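Local coordinates for N-acetylmuramoyl-L-alanine amidase XlyA (PDB 3RDR), which cleaves the amide bond between N-acetylmuramoyl residues and L-amino acids in bacterial cell-wall glycopeptides, here represented by its zinc-binding catalytic domain, at residues 62-65 with 66-69; 105-108 with 109-113. All coordinates share one frame; numbering follows the deposited sequence.

Contacts 1 and 2 are both local and partly buried. Contact 1 is the turn end of the beta hairpin formed by strands 61-63 and 68-70. Its Thr62, Val63, Asp64 and Ile68 are buried, while Thr66 at the turn is exposed. Contact 2 is the first part of helix 105-122, which lies against the same sheet. Ala106, Lys107 and Ala110 mark its surface flank, Ala108 and Ala112 its inner side. In contact 1 an aspartate carboxylate ties the turn together, and the strands behind it pair by backbone bonds. Contact 2 relies on the backbone ladder of a helix, with one threonine hydroxyl added. The two meet where Asn111 ND2 bonds to Asp64 O.

Contact 1: residues 62-65 with 66-69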
loop_
_atom_site.group_PDB
_atom_site.type_symbol
_atom_site.label_atom_id
_atom_site.label_comp_id
_atom_site.label_asym_id
_atom_site.label_seq_id
_atom_site.Cartn_x
_atom_site.Cartn_y
_atom_site.Cartn_z
ATOM N N THR A 62 -3.706 -3.307 -1.647
ATOM C CA THR A 62 -3.685 -2.839 -3.027
ATOM C C THR A 62 -5.099 -2.303 -3.239
ATOM O O THR A 62 -6.084 -2.988 -2.948
ATOM C CB THR A 62 -3.391 -3.948 -4.041
ATOM O OG1 THR A 62 -2.083 -4.483 -3.799
ATOM C CG2 THR A 62 -3.429 -3.370 -5.465
ATOM N N VAL A 63 -5.190 -1.072 -3.725
ATOM C CA VAL A 63 -6.470 -0.409 -3.932
ATOM C C VAL A 63 -6.746 -0.048 -5.390
ATOM O O VAL A 63 -5.903 0.563 -6.040
ATOM C CB VAL A 63 -6.527 0.921 -3.113
ATOM C CG1 VAL A 63 -7.914 1.561 -3.226
ATOM C CG2 VAL A 63 -6.162 0.669 -1.657
ATOM N N ASP A 64 -7.905 -0.444 -5.915
ATOM C CA ASP A 64 -8.275 -0.045 -7.273
ATOM C C ASP A 64 -9.602 0.704 -7.161
ATOM O O ASP A 64 -10.050 0.988 -6.046
ATOM C CB ASP A 64 -8.358 -1.229 -8.260
ATOM C CG ASP A 64 -9.417 -2.249 -7.900
ATOM O OD1 ASP A 64 -10.509 -1.853 -7.455
ATOM O OD2 ASP A 64 -9.160 -3.457 -8.096
ATOM N N ASP A 65 -10.226 1.039 -8.286
ATOM C CA ASP A 65 -11.475 1.800 -8.248
ATOM C C ASP A 65 -12.696 1.024 -7.779
ATOM O O ASP A 65 -13.755 1.608 -7.536
ATOM C CB ASP A 65 -11.755 2.422 -9.624
ATOM C CG ASP A 65 -12.099 1.389 -10.692
ATOM O OD1 ASP A 65 -11.899 0.174 -10.473
ATOM O OD2 ASP A 65 -12.563 1.806 -11.774
ATOM N N THR A 66 -12.547 -0.285 -7.627
ATOM C CA THR A 66 -13.664 -1.117 -7.213
ATOM C C THR A 66 -13.524 -1.715 -5.818
ATOM O O THR A 66 -14.455 -1.655 -5.016
ATOM C CB THR A 66 -13.874 -2.269 -8.216
ATOM O OG1 THR A 66 -14.024 -1.727 -9.534
ATOM C CG2 THR A 66 -15.116 -3.070 -7.863
ATOM N N GLU A 67 -12.363 -2.291 -5.525
ATOM C CA GLU A 67 -12.164 -2.920 -4.227
ATOM C C GLU A 67 -10.746 -2.822 -3.692
ATOM O O GLU A 67 -9.873 -2.217 -4.309
ATOM C CB GLU A 67 -12.574 -4.385 -4.316
ATOM C CG GLU A 67 -11.985 -5.086 -5.520
ATOM C CD GLU A 67 -12.613 -6.436 -5.758
ATOM O OE1 GLU A 67 -13.768 -6.631 -5.322
ATOM O OE2 GLU A 67 -11.961 -7.292 -6.392
ATOM N N ILE A 68 -10.537 -3.445 -2.536
ATOM C CA ILE A 68 -9.248 -3.452 -1.859
ATOM C C ILE A 68 -8.896 -4.881 -1.461
ATOM O O ILE A 68 -9.742 -5.611 -0.945
ATOM C CB ILE A 68 -9.301 -2.595 -0.572
ATOM C CG1 ILE A 68 -9.636 -1.145 -0.915
ATOM C CG2 ILE A 68 -7.969 -2.667 0.165
ATOM C CD1 ILE A 68 -9.943 -0.295 0.299
ATOM N N TYR A 69 -7.653 -5.278 -1.716
ATOM C CA TYR A 69 -7.174 -6.605 -1.358
ATOM C C TYR A 69 -6.072 -6.451 -0.317
ATOM O O TYR A 69 -5.238 -5.552 -0.426
ATOM C CB TYR A 69 -6.611 -7.341 -2.580
ATOM C CG TYR A 69 -7.615 -8.210 -3.307
ATOM C CD1 TYR A 69 -8.635 -7.644 -4.079
ATOM C CD2 TYR A 69 -7.558 -9.601 -3.207
ATOM C CE1 TYR A 69 -9.573 -8.446 -4.732
ATOM C CE2 TYR A 69 -8.490 -10.414 -3.856
ATOM C CZ TYR A 69 -9.494 -9.830 -4.614
ATOM O OH TYR A 69 -10.420 -10.629 -5.248
HETATM O O HOH W 1 -9.658 -5.998 -7.877
#
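Asp64 and the backbone of Thr66 and Glu67 close the turn of this antiparallel hairpin. Glu67 N lies 2.7 Å from Asp64 OD1 and meets it on the syn side of the carboxylate. Thr66 N meets Asp64 OD1 on the anti side, at 2.6 Å. The Thr66 N bond defines an Asx turn, which Glu67 N extends. Both donors stand some 25° out of the carboxylate plane. The first torsion of Asp64 (chi1 63°) sets CG between its own N and carbonyl carbon, which turns the carboxylate back over the turn. Thr66 OG1 donates to Asp65 OD1 from above that carboxylate, while Asp65 OD2 takes the amide of Asp104.

Asp64 N donates to Glu67 O at 3.1 Å in an almost straight bond. Thr62 and Tyr69 form a hydrogen-bonded pair, with Thr62 N to Tyr69 O and Tyr69 N to Thr62 O both 3.0 Å. The hairpin lies in the mixed sheet of this T7 lysozyme-like amidase domain, with strand 68-70 beside 7-9 and 61-63 beside 92-97.

Val63 and Ile68 are the next, non-hydrogen-bonded pair. Their side chains run alongside each other on one face of the sheet. Val63 CG1 and CG2 each lie 4.0 Å from Ile68 CG1. Helix 105-122 packs on this face through Leu115 and Trp114.

A water bridges Asp64 OD2 and Glu67 OE2, donating to both. Asp64 OD2 also accepts from Ala43 N.

The carboxylate of Asp64 is thus gripped by three backbone amides and a water. This fixes its rotation and probably stabilises its negative charge, despite Glu67 nearby.

Contact 2: residues 105-108 with 109-113; sequences FAKA and TANAQ
Thr109 meets Phe105 one helical turn earlier through both its backbone and its hydroxyl. Thr109 N donates to Phe105 O at 2.8 Å, the usual i to i+4 bond of an alpha helix. Thr109 OG1 donates to the same Phe105 O at 3.0 Å. The two donors approach from opposite faces of the carbonyl plane, and the hydroxyl stands 37° out of it. With chi1 at -67°, OG1 sits beside its own backbone N and is turned back toward the preceding turn. The same oxygen lies over one face of the Phe105 ring, offset toward the rim, with CE2 as its nearest ring atom at 3.7 Å. Phe105 brings its ring there with CG anti to the backbone N (chi1 -168°). One hydroxyl therefore satisfies its hydrogen on the helix backbone and also packs on an aromatic face.

The ladder then repeats. Ala110 N bonds to Ala106 O at 3.1 Å, and Ala112 N to Ala108 O at 3.0 Å. Asn111 N reaches Lys107 O at 3.2 Å, from well above the carbonyl plane. Lys107 O sits over the flat face of the Asn111 side-chain amide, 3.0 Å from Asn111 CG. Asn111 ND2 is also close to Lys107 O, but the angle is too poor for a hydrogen bond; ND2 bonds to Asp64 O in the hairpin turn.

Further out, Asp104 OD1 accepts from Lys107 N near the start of the helix. Lys144 makes a cation-pi contact with the Phe105 ring, and Gln113 NE2 bonds to Phe152 O.

Phe105 and the methyls of Ala108 and Ala112 touch Ile97 of strand 92-97. Lys107 touches Asp65 and Asn111 touches Val63, so both meet the hairpin at its turn end. Gln113 links the helix to the C-terminal helix 149-154.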
loop_
_atom_site.group_PDB
_atom_site.type_symbol
_atom_site.label_atom_id
_atom_site.label_comp_id
_atom_site.label_asym_id
_atom_site.label_seq_id
_atom_site.Cartn_x
_atom_site.Cartn_y
_atom_site.Cartn_z
ATOM N N PHE A 105 -8.718 6.166 -11.808
ATOM C CA PHE A 105 -7.714 6.544 -10.820
ATOM C C PHE A 105 -8.274 7.451 -9.728
ATOM O O PHE A 105 -7.913 7.323 -8.554
ATOM C CB PHE A 105 -6.521 7.234 -11.493
ATOM C CG PHE A 105 -5.326 7.398 -10.586
ATOM C CD1 PHE A 105 -4.620 6.286 -10.135
ATOM C CD2 PHE A 105 -4.918 8.665 -10.168
ATOM C CE1 PHE A 105 -3.526 6.427 -9.280
ATOM C CE2 PHE A 105 -3.822 8.819 -9.310
ATOM C CZ PHE A 105 -3.125 7.695 -8.867
ATOM N N ALA A 106 -9.158 8.366 -10.115
ATOM C CA ALA A 106 -9.757 9.286 -9.156
ATOM C C ALA A 106 -10.518 8.521 -8.083
ATOM O O ALA A 106 -10.433 8.849 -6.900
ATOM C CB ALA A 106 -10.701 10.261 -9.874
ATOM N N LYS A 107 -11.259 7.503 -8.506
ATOM C CA LYS A 107 -12.047 6.690 -7.594
ATOM C C LYS A 107 -11.186 5.698 -6.811
ATOM O O LYS A 107 -11.598 5.206 -5.761
ATOM C CB LYS A 107 -13.135 5.948 -8.373
ATOM C CG LYS A 107 -14.062 5.122 -7.503
ATOM C CD LYS A 107 -15.530 5.374 -7.846
ATOM C CE LYS A 107 -15.873 4.937 -9.265
ATOM N NZ LYS A 107 -17.311 5.197 -9.588
ATOM N N ALA A 108 -10.000 5.394 -7.328
ATOM C CA ALA A 108 -9.092 4.481 -6.642
ATOM C C ALA A 108 -8.436 5.291 -5.533
ATOM O O ALA A 108 -8.175 4.789 -4.443
ATOM C CB ALA A 108 -8.035 3.957 -7.605
ATOM N N THR A 109 -8.176 6.559 -5.830
ATOM C CA THR A 109 -7.562 7.465 -4.875
ATOM C C THR A 109 -8.527 7.722 -3.725
ATOM O O THR A 109 -8.124 7.752 -2.561
ATOM C CB THR A 109 -7.192 8.797 -5.545
ATOM O OG1 THR A 109 -6.145 8.573 -6.496
ATOM C CG2 THR A 109 -6.724 9.810 -4.511
ATOM N N ALA A 110 -9.801 7.896 -4.059
ATOM C CA ALA A 110 -10.829 8.143 -3.058
ATOM C C ALA A 110 -10.950 6.941 -2.134
ATOM O O ALA A 110 -11.124 7.092 -0.924
ATOM C CB ALA A 110 -12.166 8.413 -3.735
ATOM N N ASN A 111 -10.868 5.745 -2.711
ATOM C CA ASN A 111 -10.959 4.523 -1.924
ATOM C C ASN A 111 -9.753 4.393 -1.000
ATOM O O ASN A 111 -9.871 3.898 0.122
ATOM C CB ASN A 111 -11.048 3.293 -2.835
ATOM C CG ASN A 111 -12.354 3.230 -3.606
ATOM O OD1 ASN A 111 -13.374 3.757 -3.159
ATOM N ND2 ASN A 111 -12.335 2.567 -4.760
ATOM N N ALA A 112 -8.595 4.843 -1.479
ATOM C CA ALA A 112 -7.366 4.782 -0.700
ATOM C C ALA A 112 -7.417 5.770 0.464
ATOM O O ALA A 112 -6.909 5.486 1.551
ATOM C CB ALA A 112 -6.168 5.080 -1.587
ATOM N N GLN A 113 -8.021 6.933 0.232
ATOM C CA GLN A 113 -8.136 7.945 1.278
ATOM C C GLN A 113 -9.076 7.432 2.363
ATOM O O GLN A 113 -8.856 7.672 3.549
ATOM C CB GLN A 113 -8.642 9.269 0.688
ATOM C CG GLN A 113 -7.630 9.920 -0.245
ATOM C CD GLN A 113 -8.177 11.132 -0.982
ATOM O OE1 GLN A 113 -9.233 11.067 -1.605
ATOM N NE2 GLN A 113 -7.446 12.236 -0.928
#